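Local coordinates for probable TonB-dependent siderophore receptor PiuA (Acinetobacter baumannii, PDB 5FP1), which probably binds iron-chelating siderophores at the outer membrane as the first step of iron uptake, and may bind ferric enterobactin with micromolar affinity, at residues I87-S91 against F543-K547; T165-N169 against R179-L183; R262-E268 against K296-T302; S307-V311 against Y380-S384; D332-T337 against F349-A353. All blocks are in the same frame, centred on the assembly; numbering follows the deposited sequence. Where two conformers were deposited one is given.

Contact 1. Residues I87-S91 against F543-K547; sequences IRGYS and FRTEK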
# COMPACT_ATOMS: atom_id res chain seq x y z
N ILE A 87 6.23 -3.96 4.03
CA ILE A 87 5.76 -5.09 4.81
C ILE A 87 6.97 -5.92 5.20
O ILE A 87 7.78 -6.33 4.34
CB ILE A 87 4.75 -5.94 4.03
CG1 ILE A 87 3.59 -5.08 3.52
CG2 ILE A 87 4.18 -7.04 4.91
CD1 ILE A 87 2.67 -5.84 2.58
N ARG A 88 7.11 -6.12 6.50
CA ARG A 88 8.30 -6.78 7.07
C ARG A 88 9.61 -6.23 6.50
O ARG A 88 10.56 -6.98 6.27
CB ARG A 88 8.21 -8.29 6.87
CG ARG A 88 7.09 -8.96 7.65
CD ARG A 88 7.16 -10.49 7.50
NE ARG A 88 6.12 -11.16 8.28
CZ ARG A 88 5.92 -12.47 8.31
NH1 ARG A 88 6.67 -13.29 7.59
NH2 ARG A 88 4.93 -12.96 9.03
N GLY A 89 9.69 -4.92 6.30
CA GLY A 89 10.92 -4.30 5.83
C GLY A 89 11.10 -4.17 4.33
O GLY A 89 12.11 -3.61 3.86
N TYR A 90 10.15 -4.70 3.55
CA TYR A 90 10.31 -4.76 2.10
C TYR A 90 9.16 -4.08 1.36
O TYR A 90 7.98 -4.29 1.69
CB TYR A 90 10.50 -6.22 1.62
CG TYR A 90 11.76 -6.84 2.22
CD1 TYR A 90 13.02 -6.52 1.73
CD2 TYR A 90 11.70 -7.69 3.32
CE1 TYR A 90 14.18 -7.03 2.30
CE2 TYR A 90 12.85 -8.21 3.90
CZ TYR A 90 14.09 -7.90 3.37
OH TYR A 90 15.25 -8.37 3.95
N SER A 91 9.51 -3.26 0.38
CA SER A 91 8.50 -2.51 -0.37
C SER A 91 7.49 -3.41 -1.05
O SER A 91 7.85 -4.40 -1.73
CB SER A 91 9.17 -1.62 -1.43
OG SER A 91 8.18 -1.13 -2.30
N PHE A 543 9.51 -15.65 12.50
CA PHE A 543 9.91 -15.77 11.10
C PHE A 543 11.24 -15.13 10.82
O PHE A 543 11.70 -14.24 11.55
CB PHE A 543 8.84 -15.15 10.18
CG PHE A 543 8.51 -13.73 10.54
CD1 PHE A 543 9.25 -12.68 10.05
CD2 PHE A 543 7.46 -13.46 11.39
CE1 PHE A 543 8.95 -11.38 10.43
CE2 PHE A 543 7.15 -12.18 11.78
CZ PHE A 543 7.89 -11.13 11.29
N ARG A 544 11.86 -15.58 9.75
CA ARG A 544 12.90 -14.83 9.07
C ARG A 544 12.44 -14.60 7.63
O ARG A 544 12.20 -15.55 6.87
CB ARG A 544 14.24 -15.52 9.08
CG ARG A 544 15.29 -14.75 8.26
CD ARG A 544 16.68 -15.36 8.41
NE ARG A 544 17.11 -15.22 9.79
CZ ARG A 544 18.09 -15.90 10.36
NH1 ARG A 544 18.79 -16.77 9.68
NH2 ARG A 544 18.36 -15.71 11.63
N THR A 545 12.24 -13.33 7.31
CA THR A 545 11.88 -12.86 5.95
C THR A 545 13.07 -12.06 5.49
O THR A 545 13.50 -11.11 6.17
CB THR A 545 10.59 -12.02 5.99
OG1 THR A 545 9.46 -12.88 6.22
CG2 THR A 545 10.38 -11.24 4.65
N GLU A 546 13.66 -12.47 4.37
CA GLU A 546 14.93 -11.93 3.96
C GLU A 546 15.08 -11.86 2.48
O GLU A 546 14.47 -12.64 1.74
CB GLU A 546 16.09 -12.78 4.52
CG GLU A 546 16.12 -14.19 4.00
CD GLU A 546 17.21 -15.04 4.66
OE1 GLU A 546 18.33 -14.53 4.87
OE2 GLU A 546 16.92 -16.22 4.96
N LYS A 547 15.94 -10.95 2.06
CA LYS A 547 16.31 -10.86 0.66
C LYS A 547 17.80 -11.19 0.56
O LYS A 547 18.66 -10.32 0.69
CB LYS A 547 16.01 -9.48 0.08
CG LYS A 547 16.18 -9.42 -1.42
CD LYS A 547 16.06 -8.02 -1.96
CE LYS A 547 14.65 -7.50 -1.96
NZ LYS A 547 14.64 -6.07 -2.47

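Contact 2. Residues T165-N169 against R179-L183; sequences TLDGN and RVAVL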
# COMPACT_ATOMS: atom_id res chain seq x y z
N THR A 165 -21.14 9.45 0.65
CA THR A 165 -21.14 8.22 -0.11
C THR A 165 -22.55 7.68 -0.20
O THR A 165 -23.37 7.90 0.69
CB THR A 165 -20.28 7.13 0.57
OG1 THR A 165 -20.75 6.96 1.89
CG2 THR A 165 -18.82 7.53 0.63
N LEU A 166 -22.83 6.97 -1.29
CA LEU A 166 -24.10 6.29 -1.51
C LEU A 166 -23.80 4.95 -2.12
O LEU A 166 -22.95 4.86 -3.00
CB LEU A 166 -24.99 7.09 -2.46
CG LEU A 166 -26.09 7.83 -1.72
CD1 LEU A 166 -25.79 9.31 -1.71
CD2 LEU A 166 -27.44 7.54 -2.35
N ASP A 167 -24.46 3.90 -1.64
CA ASP A 167 -24.20 2.52 -2.09
C ASP A 167 -25.58 1.82 -2.23
O ASP A 167 -26.23 1.54 -1.24
CB ASP A 167 -23.35 1.81 -1.06
CG ASP A 167 -22.95 0.38 -1.47
OD1 ASP A 167 -23.27 -0.04 -2.59
OD2 ASP A 167 -22.31 -0.33 -0.64
N GLY A 168 -26.01 1.57 -3.46
CA GLY A 168 -27.31 0.93 -3.70
C GLY A 168 -27.16 -0.36 -4.48
O GLY A 168 -26.38 -0.43 -5.43
N ASN A 169 -27.90 -1.39 -4.06
CA ASN A 169 -27.86 -2.70 -4.71
C ASN A 169 -29.31 -3.19 -4.96
O ASN A 169 -30.11 -3.25 -4.04
CB ASN A 169 -27.14 -3.67 -3.79
CG ASN A 169 -26.91 -5.02 -4.43
OD1 ASN A 169 -25.84 -5.29 -4.95
ND2 ASN A 169 -27.91 -5.90 -4.36
N ARG A 179 -25.31 -2.97 -8.72
CA ARG A 179 -24.89 -2.20 -7.55
C ARG A 179 -24.13 -0.97 -8.05
O ARG A 179 -23.49 -1.02 -9.08
CB ARG A 179 -24.01 -3.05 -6.66
CG ARG A 179 -23.61 -2.38 -5.37
CD ARG A 179 -22.75 -3.30 -4.54
NE ARG A 179 -22.49 -2.75 -3.22
CZ ARG A 179 -22.02 -3.46 -2.20
NH1 ARG A 179 -21.73 -4.74 -2.36
NH2 ARG A 179 -21.83 -2.88 -1.03
N VAL A 180 -24.25 0.14 -7.34
CA VAL A 180 -23.41 1.29 -7.63
C VAL A 180 -23.05 2.00 -6.33
O VAL A 180 -23.90 2.19 -5.47
CB VAL A 180 -24.08 2.26 -8.60
CG1 VAL A 180 -25.33 2.86 -8.01
CG2 VAL A 180 -23.10 3.38 -8.99
N ALA A 181 -21.76 2.32 -6.18
CA ALA A 181 -21.31 3.19 -5.08
C ALA A 181 -20.81 4.49 -5.69
O ALA A 181 -20.24 4.51 -6.78
CB ALA A 181 -20.22 2.51 -4.27
N VAL A 182 -21.08 5.60 -5.01
CA VAL A 182 -20.69 6.91 -5.51
C VAL A 182 -20.05 7.66 -4.36
O VAL A 182 -20.40 7.44 -3.20
CB VAL A 182 -21.88 7.72 -6.06
CG1 VAL A 182 -21.39 8.92 -6.82
CG2 VAL A 182 -22.73 6.88 -7.00
N LEU A 183 -19.09 8.52 -4.69
CA LEU A 183 -18.28 9.21 -3.69
C LEU A 183 -18.08 10.65 -4.13
O LEU A 183 -17.74 10.91 -5.28
CB LEU A 183 -16.90 8.54 -3.53
CG LEU A 183 -15.86 9.35 -2.72
CD1 LEU A 183 -16.18 9.31 -1.24
CD2 LEU A 183 -14.44 8.85 -2.99

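Contact 3. Residues R262-E268 against K296-T302; sequences RDFQKQE and KNDYVWT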
# COMPACT_ATOMS: atom_id res chain seq x y z
N ARG A 262 1.93 26.79 -7.26
CA ARG A 262 2.72 26.00 -8.22
C ARG A 262 2.34 24.50 -8.22
O ARG A 262 2.26 23.86 -9.28
CB ARG A 262 4.19 26.10 -7.86
CG ARG A 262 5.12 25.46 -8.88
CD ARG A 262 6.52 25.31 -8.36
NE ARG A 262 6.63 24.32 -7.30
CZ ARG A 262 7.76 24.01 -6.66
NH1 ARG A 262 8.90 24.64 -6.94
NH2 ARG A 262 7.76 23.06 -5.74
N ASP A 263 2.18 23.96 -7.03
CA ASP A 263 2.10 22.52 -6.79
C ASP A 263 0.68 22.02 -7.06
O ASP A 263 -0.29 22.77 -6.89
CB ASP A 263 2.44 22.19 -5.34
CG ASP A 263 3.89 22.50 -4.96
OD1 ASP A 263 4.77 22.71 -5.84
OD2 ASP A 263 4.15 22.47 -3.74
N PHE A 264 0.55 20.77 -7.46
CA PHE A 264 -0.77 20.18 -7.72
C PHE A 264 -0.60 18.68 -7.85
O PHE A 264 0.51 18.19 -8.07
CB PHE A 264 -1.42 20.75 -9.00
CG PHE A 264 -0.60 20.47 -10.25
CD1 PHE A 264 -0.78 19.30 -10.98
CD2 PHE A 264 0.36 21.37 -10.66
CE1 PHE A 264 0.01 19.03 -12.09
CE2 PHE A 264 1.12 21.12 -11.79
CZ PHE A 264 0.96 19.95 -12.48
N GLN A 265 -1.70 17.95 -7.74
CA GLN A 265 -1.68 16.55 -8.11
C GLN A 265 -3.05 16.14 -8.56
O GLN A 265 -4.04 16.37 -7.87
CB GLN A 265 -1.22 15.67 -6.95
CG GLN A 265 -1.19 14.16 -7.26
CD GLN A 265 -0.16 13.41 -6.42
OE1 GLN A 265 0.10 13.78 -5.26
NE2 GLN A 265 0.47 12.38 -7.01
N LYS A 266 -3.08 15.52 -9.72
CA LYS A 266 -4.30 15.01 -10.29
C LYS A 266 -4.12 13.55 -10.70
O LYS A 266 -3.24 13.21 -11.50
CB LYS A 266 -4.66 15.84 -11.54
CG LYS A 266 -4.99 17.29 -11.22
CD LYS A 266 -4.89 18.17 -12.47
CE LYS A 266 -5.33 19.59 -12.15
NZ LYS A 266 -5.37 20.44 -13.37
N GLN A 267 -4.90 12.68 -10.09
CA GLN A 267 -4.88 11.28 -10.42
C GLN A 267 -6.21 10.93 -11.06
O GLN A 267 -7.27 11.44 -10.67
CB GLN A 267 -4.65 10.44 -9.16
CG GLN A 267 -3.35 10.80 -8.44
CD GLN A 267 -2.96 9.83 -7.35
OE1 GLN A 267 -3.80 9.18 -6.73
NE2 GLN A 267 -1.67 9.71 -7.12
N GLU A 268 -6.16 9.98 -11.97
CA GLU A 268 -7.37 9.48 -12.60
C GLU A 268 -7.22 8.00 -12.90
O GLU A 268 -6.29 7.60 -13.58
CB GLU A 268 -7.66 10.24 -13.90
CG GLU A 268 -8.98 9.82 -14.54
CD GLU A 268 -9.28 10.57 -15.84
OE1 GLU A 268 -8.70 11.65 -16.09
OE2 GLU A 268 -10.10 10.08 -16.63
N LYS A 296 -3.68 7.42 -14.60
CA LYS A 296 -2.95 8.66 -14.86
C LYS A 296 -2.54 9.35 -13.58
O LYS A 296 -3.26 9.32 -12.59
CB LYS A 296 -3.81 9.61 -15.70
CG LYS A 296 -4.26 8.96 -17.00
CD LYS A 296 -5.16 9.85 -17.86
CE LYS A 296 -4.39 11.04 -18.39
NZ LYS A 296 -4.96 11.52 -19.68
N ASN A 297 -1.37 9.99 -13.61
CA ASN A 297 -0.86 10.72 -12.49
C ASN A 297 -0.13 11.93 -13.04
O ASN A 297 0.68 11.81 -13.98
CB ASN A 297 0.09 9.79 -11.69
CG ASN A 297 0.43 10.29 -10.30
OD1 ASN A 297 -0.20 11.20 -9.72
ND2 ASN A 297 1.46 9.65 -9.71
N ASP A 298 -0.41 13.09 -12.48
CA ASP A 298 0.14 14.34 -12.98
C ASP A 298 0.37 15.21 -11.76
O ASP A 298 -0.59 15.57 -11.07
CB ASP A 298 -0.88 14.99 -13.94
CG ASP A 298 -0.36 16.23 -14.62
OD1 ASP A 298 0.82 16.58 -14.49
OD2 ASP A 298 -1.15 16.89 -15.32
N TYR A 299 1.63 15.48 -11.43
CA TYR A 299 1.94 16.13 -10.19
C TYR A 299 3.19 16.99 -10.19
O TYR A 299 4.16 16.76 -10.94
CB TYR A 299 2.01 15.13 -9.04
CG TYR A 299 3.18 14.18 -9.07
CD1 TYR A 299 4.46 14.59 -8.71
CD2 TYR A 299 3.00 12.85 -9.42
CE1 TYR A 299 5.53 13.70 -8.71
CE2 TYR A 299 4.07 11.96 -9.45
CZ TYR A 299 5.33 12.39 -9.09
OH TYR A 299 6.38 11.49 -9.15
N VAL A 300 3.13 17.99 -9.32
CA VAL A 300 4.26 18.83 -8.91
C VAL A 300 4.15 19.03 -7.41
O VAL A 300 3.12 19.49 -6.91
CB VAL A 300 4.20 20.23 -9.58
CG1 VAL A 300 5.22 21.17 -8.94
CG2 VAL A 300 4.46 20.11 -11.07
N TRP A 301 5.17 18.64 -6.66
CA TRP A 301 5.16 18.84 -5.22
C TRP A 301 6.54 19.24 -4.71
O TRP A 301 7.55 19.15 -5.44
CB TRP A 301 4.58 17.62 -4.45
CG TRP A 301 5.38 16.44 -4.56
CD1 TRP A 301 5.31 15.49 -5.56
CD2 TRP A 301 6.46 16.03 -3.69
NE1 TRP A 301 6.28 14.54 -5.36
CE2 TRP A 301 6.99 14.84 -4.22
CE3 TRP A 301 7.02 16.56 -2.53
CZ2 TRP A 301 8.06 14.16 -3.61
CZ3 TRP A 301 8.07 15.89 -1.93
CH2 TRP A 301 8.59 14.71 -2.48
N THR A 302 6.57 19.70 -3.46
CA THR A 302 7.75 20.33 -2.91
C THR A 302 8.50 19.47 -1.94
O THR A 302 7.95 19.02 -0.92
CB THR A 302 7.39 21.65 -2.19
OG1 THR A 302 6.82 22.56 -3.14
CG2 THR A 302 8.61 22.26 -1.56
O HOH W 1 4.03 20.32 -2.03

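Contact 4. Residues S307-V311 against Y380-S384; sequences SKGNV and YSDCS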
# COMPACT_ATOMS: atom_id res chain seq x y z
N SER A 307 18.03 19.26 1.34
CA SER A 307 19.30 19.21 2.08
C SER A 307 20.31 20.29 1.66
O SER A 307 21.50 20.12 1.80
CB SER A 307 19.94 17.81 2.01
OG SER A 307 19.01 16.82 2.44
N LYS A 308 19.84 21.42 1.14
CA LYS A 308 20.75 22.44 0.69
C LYS A 308 21.35 23.29 1.79
O LYS A 308 22.22 24.11 1.51
CB LYS A 308 20.06 23.36 -0.30
CG LYS A 308 19.62 22.65 -1.58
CD LYS A 308 20.79 22.37 -2.50
CE LYS A 308 20.29 21.59 -3.70
NZ LYS A 308 21.41 21.00 -4.45
N GLY A 309 20.88 23.14 3.03
CA GLY A 309 21.47 23.87 4.15
C GLY A 309 20.77 25.19 4.48
O GLY A 309 21.16 25.88 5.40
N ASN A 310 19.74 25.57 3.73
CA ASN A 310 19.08 26.84 3.99
C ASN A 310 18.34 26.81 5.29
O ASN A 310 18.13 27.87 5.90
CB ASN A 310 18.16 27.29 2.84
CG ASN A 310 18.89 27.35 1.53
OD1 ASN A 310 19.85 28.11 1.35
ND2 ASN A 310 18.47 26.52 0.60
N VAL A 311 17.99 25.62 5.75
CA VAL A 311 17.31 25.46 7.02
C VAL A 311 18.11 26.10 8.18
O VAL A 311 17.53 26.64 9.11
CB VAL A 311 17.04 23.97 7.31
CG1 VAL A 311 16.61 23.75 8.74
CG2 VAL A 311 15.99 23.44 6.33
N TYR A 380 17.34 29.32 -7.65
CA TYR A 380 17.78 29.97 -6.41
C TYR A 380 17.81 29.00 -5.24
O TYR A 380 17.31 29.30 -4.16
CB TYR A 380 16.91 31.17 -6.07
CG TYR A 380 16.83 32.15 -7.20
CD1 TYR A 380 17.96 32.84 -7.61
CD2 TYR A 380 15.66 32.34 -7.90
CE1 TYR A 380 17.90 33.71 -8.69
CE2 TYR A 380 15.60 33.19 -8.98
CZ TYR A 380 16.72 33.88 -9.36
OH TYR A 380 16.66 34.72 -10.41
N SER A 381 18.43 27.85 -5.43
CA SER A 381 18.51 26.86 -4.38
C SER A 381 19.37 27.33 -3.20
O SER A 381 19.37 26.71 -2.14
CB SER A 381 19.04 25.56 -4.93
OG SER A 381 20.37 25.69 -5.32
N ASP A 382 20.11 28.42 -3.40
CA ASP A 382 20.84 29.06 -2.31
C ASP A 382 20.08 30.24 -1.67
O ASP A 382 20.63 30.94 -0.80
CB ASP A 382 22.22 29.53 -2.80
CG ASP A 382 22.13 30.64 -3.85
OD1 ASP A 382 21.02 31.05 -4.25
OD2 ASP A 382 23.18 31.09 -4.31
N CYS A 383 18.83 30.43 -2.06
CA CYS A 383 17.96 31.47 -1.49
C CYS A 383 18.57 32.88 -1.55
O CYS A 383 18.32 33.73 -0.70
CB CYS A 383 17.54 31.09 -0.06
SG CYS A 383 16.64 29.52 0.03
N SER A 384 19.35 33.14 -2.60
CA SER A 384 20.04 34.43 -2.75
C SER A 384 19.12 35.52 -3.28
O SER A 384 19.40 36.69 -3.16
CB SER A 384 21.23 34.26 -3.72
OG SER A 384 20.80 33.76 -4.97

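Contact 5. Residues D332-T337 against F349-A353; sequences DQLALT and FNVGA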
# COMPACT_ATOMS: atom_id res chain seq x y z
N ASP A 332 -5.41 -11.05 -17.86
CA ASP A 332 -6.38 -12.14 -17.88
C ASP A 332 -5.87 -13.26 -16.98
O ASP A 332 -4.72 -13.69 -17.12
CB ASP A 332 -6.60 -12.66 -19.28
CG ASP A 332 -7.81 -13.58 -19.37
OD1 ASP A 332 -7.74 -14.72 -18.82
OD2 ASP A 332 -8.84 -13.13 -19.90
N GLN A 333 -6.70 -13.71 -16.05
CA GLN A 333 -6.40 -14.87 -15.19
C GLN A 333 -7.44 -15.96 -15.43
O GLN A 333 -8.65 -15.71 -15.34
CB GLN A 333 -6.51 -14.51 -13.71
CG GLN A 333 -5.55 -13.47 -13.23
CD GLN A 333 -5.74 -13.15 -11.76
OE1 GLN A 333 -6.84 -13.28 -11.23
NE2 GLN A 333 -4.67 -12.69 -11.11
N LEU A 334 -6.96 -17.18 -15.65
CA LEU A 334 -7.83 -18.35 -15.83
C LEU A 334 -7.47 -19.32 -14.72
O LEU A 334 -6.30 -19.67 -14.56
CB LEU A 334 -7.54 -18.98 -17.20
CG LEU A 334 -8.31 -20.22 -17.63
CD1 LEU A 334 -9.78 -19.87 -17.78
CD2 LEU A 334 -7.74 -20.72 -18.94
N ALA A 335 -8.45 -19.68 -13.88
CA ALA A 335 -8.19 -20.48 -12.69
C ALA A 335 -9.23 -21.59 -12.60
O ALA A 335 -10.43 -21.34 -12.68
CB ALA A 335 -8.27 -19.64 -11.44
N LEU A 336 -8.74 -22.80 -12.37
CA LEU A 336 -9.60 -23.93 -12.02
C LEU A 336 -9.44 -24.19 -10.53
O LEU A 336 -8.33 -24.46 -10.04
CB LEU A 336 -9.13 -25.14 -12.82
CG LEU A 336 -9.93 -26.43 -12.61
CD1 LEU A 336 -11.27 -26.29 -13.30
CD2 LEU A 336 -9.17 -27.60 -13.20
N THR A 337 -10.55 -24.11 -9.80
CA THR A 337 -10.53 -24.27 -8.37
C THR A 337 -11.50 -25.35 -7.92
O THR A 337 -12.46 -25.68 -8.61
CB THR A 337 -10.96 -22.97 -7.65
OG1 THR A 337 -12.22 -22.54 -8.18
CG2 THR A 337 -9.92 -21.86 -7.84
N PHE A 349 -7.68 -27.05 -4.13
CA PHE A 349 -6.73 -26.59 -5.13
C PHE A 349 -7.15 -25.34 -5.91
O PHE A 349 -8.33 -24.97 -5.97
CB PHE A 349 -6.42 -27.70 -6.12
CG PHE A 349 -7.60 -28.08 -6.98
CD1 PHE A 349 -7.87 -27.39 -8.15
CD2 PHE A 349 -8.42 -29.15 -6.63
CE1 PHE A 349 -8.95 -27.74 -8.95
CE2 PHE A 349 -9.49 -29.50 -7.42
CZ PHE A 349 -9.76 -28.79 -8.58
N ASN A 350 -6.15 -24.73 -6.51
CA ASN A 350 -6.33 -23.63 -7.44
C ASN A 350 -5.16 -23.78 -8.37
O ASN A 350 -3.98 -23.71 -7.94
CB ASN A 350 -6.35 -22.29 -6.70
CG ASN A 350 -6.57 -21.11 -7.64
OD1 ASN A 350 -6.21 -21.17 -8.80
ND2 ASN A 350 -7.18 -20.06 -7.14
N VAL A 351 -5.46 -24.09 -9.63
CA VAL A 351 -4.45 -24.18 -10.66
C VAL A 351 -4.84 -23.25 -11.80
O VAL A 351 -6.03 -23.07 -12.09
CB VAL A 351 -4.29 -25.63 -11.15
CG1 VAL A 351 -4.02 -26.55 -9.97
CG2 VAL A 351 -5.53 -26.10 -11.92
N GLY A 352 -3.86 -22.63 -12.44
CA GLY A 352 -4.17 -21.55 -13.37
C GLY A 352 -3.06 -20.95 -14.15
O GLY A 352 -1.90 -21.40 -14.10
N ALA A 353 -3.43 -19.93 -14.92
CA ALA A 353 -2.51 -19.29 -15.82
C ALA A 353 -2.87 -17.81 -15.86
O ALA A 353 -4.02 -17.45 -15.61
CB ALA A 353 -2.64 -19.89 -17.19

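Contact 1. Residues I87-S91 against F543-K547
R88 lays its guanidinium flat on the ring of F543, a cation-pi stack with the planes 1° apart and CZ of R88 over the centre of the ring, 3.5 Å from the F543 centroid. The R88 chain is extended from CG to NE, which carries the charged group from the turn to the wall. Within the guanidinium plane, NH1 of R88 donates to OG1 of T545 at 3.1 Å. E571 and E524 form salt bridges with R88 NH2; stack, bond and salt bridges together would restrain its rotation. OG1 of T545 is also hydrogen-bonded to OG1 of T522.

The polar contact of Y90 is slighter: K547 N gives its OH a weak hydrogen bond of 3.3 Å, while S565 is the stronger partner of that hydroxyl. Y90 also packs by van der Waals contact: Y90 CE1 lies 3.8 Å from K547 CB, and Y90 CE2 touches T545 CG2 at 4.0 Å.

A type I' turn from I87 to Y90 presents both side chains, joining plug strands 85-87 and 90-91. R88 and Y90 meet the inner wall of the barrel at strand 536-555, between strands 518-531 and 558-575; I87 packs back on plug strand 114-121.

Contact 2. Residues T165-N169 against R179-L183
D167 overlaps R179 edge to edge, carboxylate and guanidinium nearly coplanar at 9°. The arginine grips side-on with two nitrogens, one for each oxygen: NE of R179 donates to OD1 of D167 at 2.9 Å, and NH2 of R179 to OD2 of D167 at 2.6 Å. Both oxygens use their syn lone pairs and both bonds are almost straight, so this salt bridge should restrain both groups from rotating. The two residues are not directly paired; D167 faces A181, and R179 gets to it by an extended chain whose CG stands anti to the backbone N (chi1 -175°). The remaining nitrogen, NH1, is hydrogen-bonded to the carbonyl of V143.

N169, directly across from R179, meets the aliphatic root of that chain, its OD1 3.4 Å from R179 CB. Its amide is turned perpendicular to the guanidinium, and ND2 is hydrogen-bonded to the carbonyl of K145. Farther along the same face, T165 CG2 touches L183 CD1 at 3.7 Å.

The backbones pair through L166 with V182 and G168 with V180, each exchanging two hydrogen bonds; V182 N to L166 O is 2.8 Å. L166, V180 and V182 project from the other face. Such alternation along an antiparallel hairpin, here strands 161-171 and 177-188, with D167, N169 and R179 on the face turned to the plug, alongside A181 and L183, is characteristic of the TonB-dependent receptor beta-barrel.

Contact 3. Residues R262-E268 against K296-T302
D263 and T302 cross at about a right angle where loop residues 262-263 lead into strand 264-279; OG1 of T302, on the continuing strand 284-304, donates to the syn lone pair of D263 OD2 at 2.7 Å. R262, bent at chi3 (69°), swings back so that its NE and NH2 both donate to OD1 of the adjacent D263, a salt bridge with NE at 2.9 Å. The carboxylate is thus held at both oxygens; a water links OD2 to T302 N, and W259 N also donates to OD2.

F264 sets one ring face over the backbone N of V300, with F264 CE2 3.6 Å from V300 CG2. D298 stands at the ring edge, its carboxylate nearly perpendicular to the ring; Y365 binds its OD1.

On the other face, Q265 and N297 lay their amides nearly coplanar, and Q265 NE2 donates straight to a lone pair of N297 OD1 at 3.0 Å. Q267 NE2 adds a weak bond to the same oxygen. N81 and N108 hold Q265 and Q267 further, while Y299, alongside Q265, bonds to W501.

Paired backbone bonds at F264-V300, K266-D298 and E268-K296 complete this antiparallel ladder, a hairpin of the TonB-dependent receptor barrel.

Contact 4. Residues S307-V311 against Y380-S384
Two loops beyond the barrel strands meet here: residues 307-311 belong to the connection between strands 284-304 and 315-341, residues 380-384 to that between strands 374-375 and 391-393. In the one hydrogen bond across the two segments, ND2 of N310 donates to O of S381 at 2.9 Å, with an N-H...O angle of 164°; the oxygen lies close to the amide plane, whereas the donor is tilted 31° from the carbonyl plane. CG of N310 stands anti to its own carbonyl carbon (chi1 -55°), which aims the amide at the facing turn. D305 OD1 also accepts from ND2, so the amide nitrogen serves both loops.

The same amide packs on sulfur: CG of N310 is 3.5 Å from SG of C383. That sulfur is tied to C391 in a disulfide, which closes the loop carrying residues 380-384 close to where strand 391-393 begins. Long strand connections of this sort are a feature of TonB-dependent receptor barrels, and these two are probably extracellular. The carbonyl that N310 uses sits in a type I beta turn from Y380 to C383, closed by C383 N to Y380 O at 2.8 Å. Overlapping its end, D382 OD1 accepts from S384 N at 3.1 Å, an Asx turn, and from S384 OG at 2.8 Å, both donors arriving over one face of the carboxylate.

K308 adds a looser touch, its CB 3.9 Å from S381 O, with its chain bent at chi2. W317 lies against K308, N310 and S381, while K313 NZ reaches the carbonyl of D382.

Contact 5. Residues D332-T337 against F349-A353
L336 and F349 meet at a slant, with L336 CG 4.0 Å from F349 CE1. F349 has CG between its backbone N and carbonyl carbon (chi1 67°), a torsion that turns the ring across the neighbouring strand and puts its edge against the carbonyl of L336, CE1 of F349 being 3.5 Å from that O. V351, modelled in two conformers, stands beside L336 and points the same way. L334 and A353 share this largely apolar face, which is probably toward lipid.

On the other face T337 and N350 run alongside each other, and the methyl CG2 of T337 rests 3.4 Å from ND2 of N350. The amide is held from elsewhere, OD1 by the hydroxyl of Y422 and ND2 by the carbonyl of S31. Next along, A335 CB lies 3.7 Å from N350 OD1. A335 faces G352, whose fully extended backbone has no side chain to press on the carbonyl of L334.

Backbone hydrogen bonds come in two reciprocal pairs. L334 and A353 exchange one set, L334 N to A353 O being 3.0 Å; L336 and V351 exchange the other, with L336 N to V351 O at 2.7 Å. The segments 332-337 and 349-353 run antiparallel with their axes at 154°. An apolar face outside and polar groups within are consistent with a transmembrane beta hairpin of the outer-membrane receptor barrel.

Contacts 2, 3 and 5 are antiparallel hairpins of one barrel wall; contacts 3 and 5 lie on neighbouring strands, 284-304 and 315-341, with centres about 38 Å apart. Contact 1 differs in kind, joining plug to barrel across 452 residues, and contact 4 joins two loops. Contacts 1 and 3 are buried, 2 and 4 partly so, and 5 is on the surface. Chemistry follows place: charge and aromatic stacking between plug and wall, a bidentate ion pair in contact 2, amides and a many-donor carboxylate in contact 3, apolar packing in contact 5. Contact 4, about 56 Å from contact 5 between centres, relies on an amide beside a disulfide.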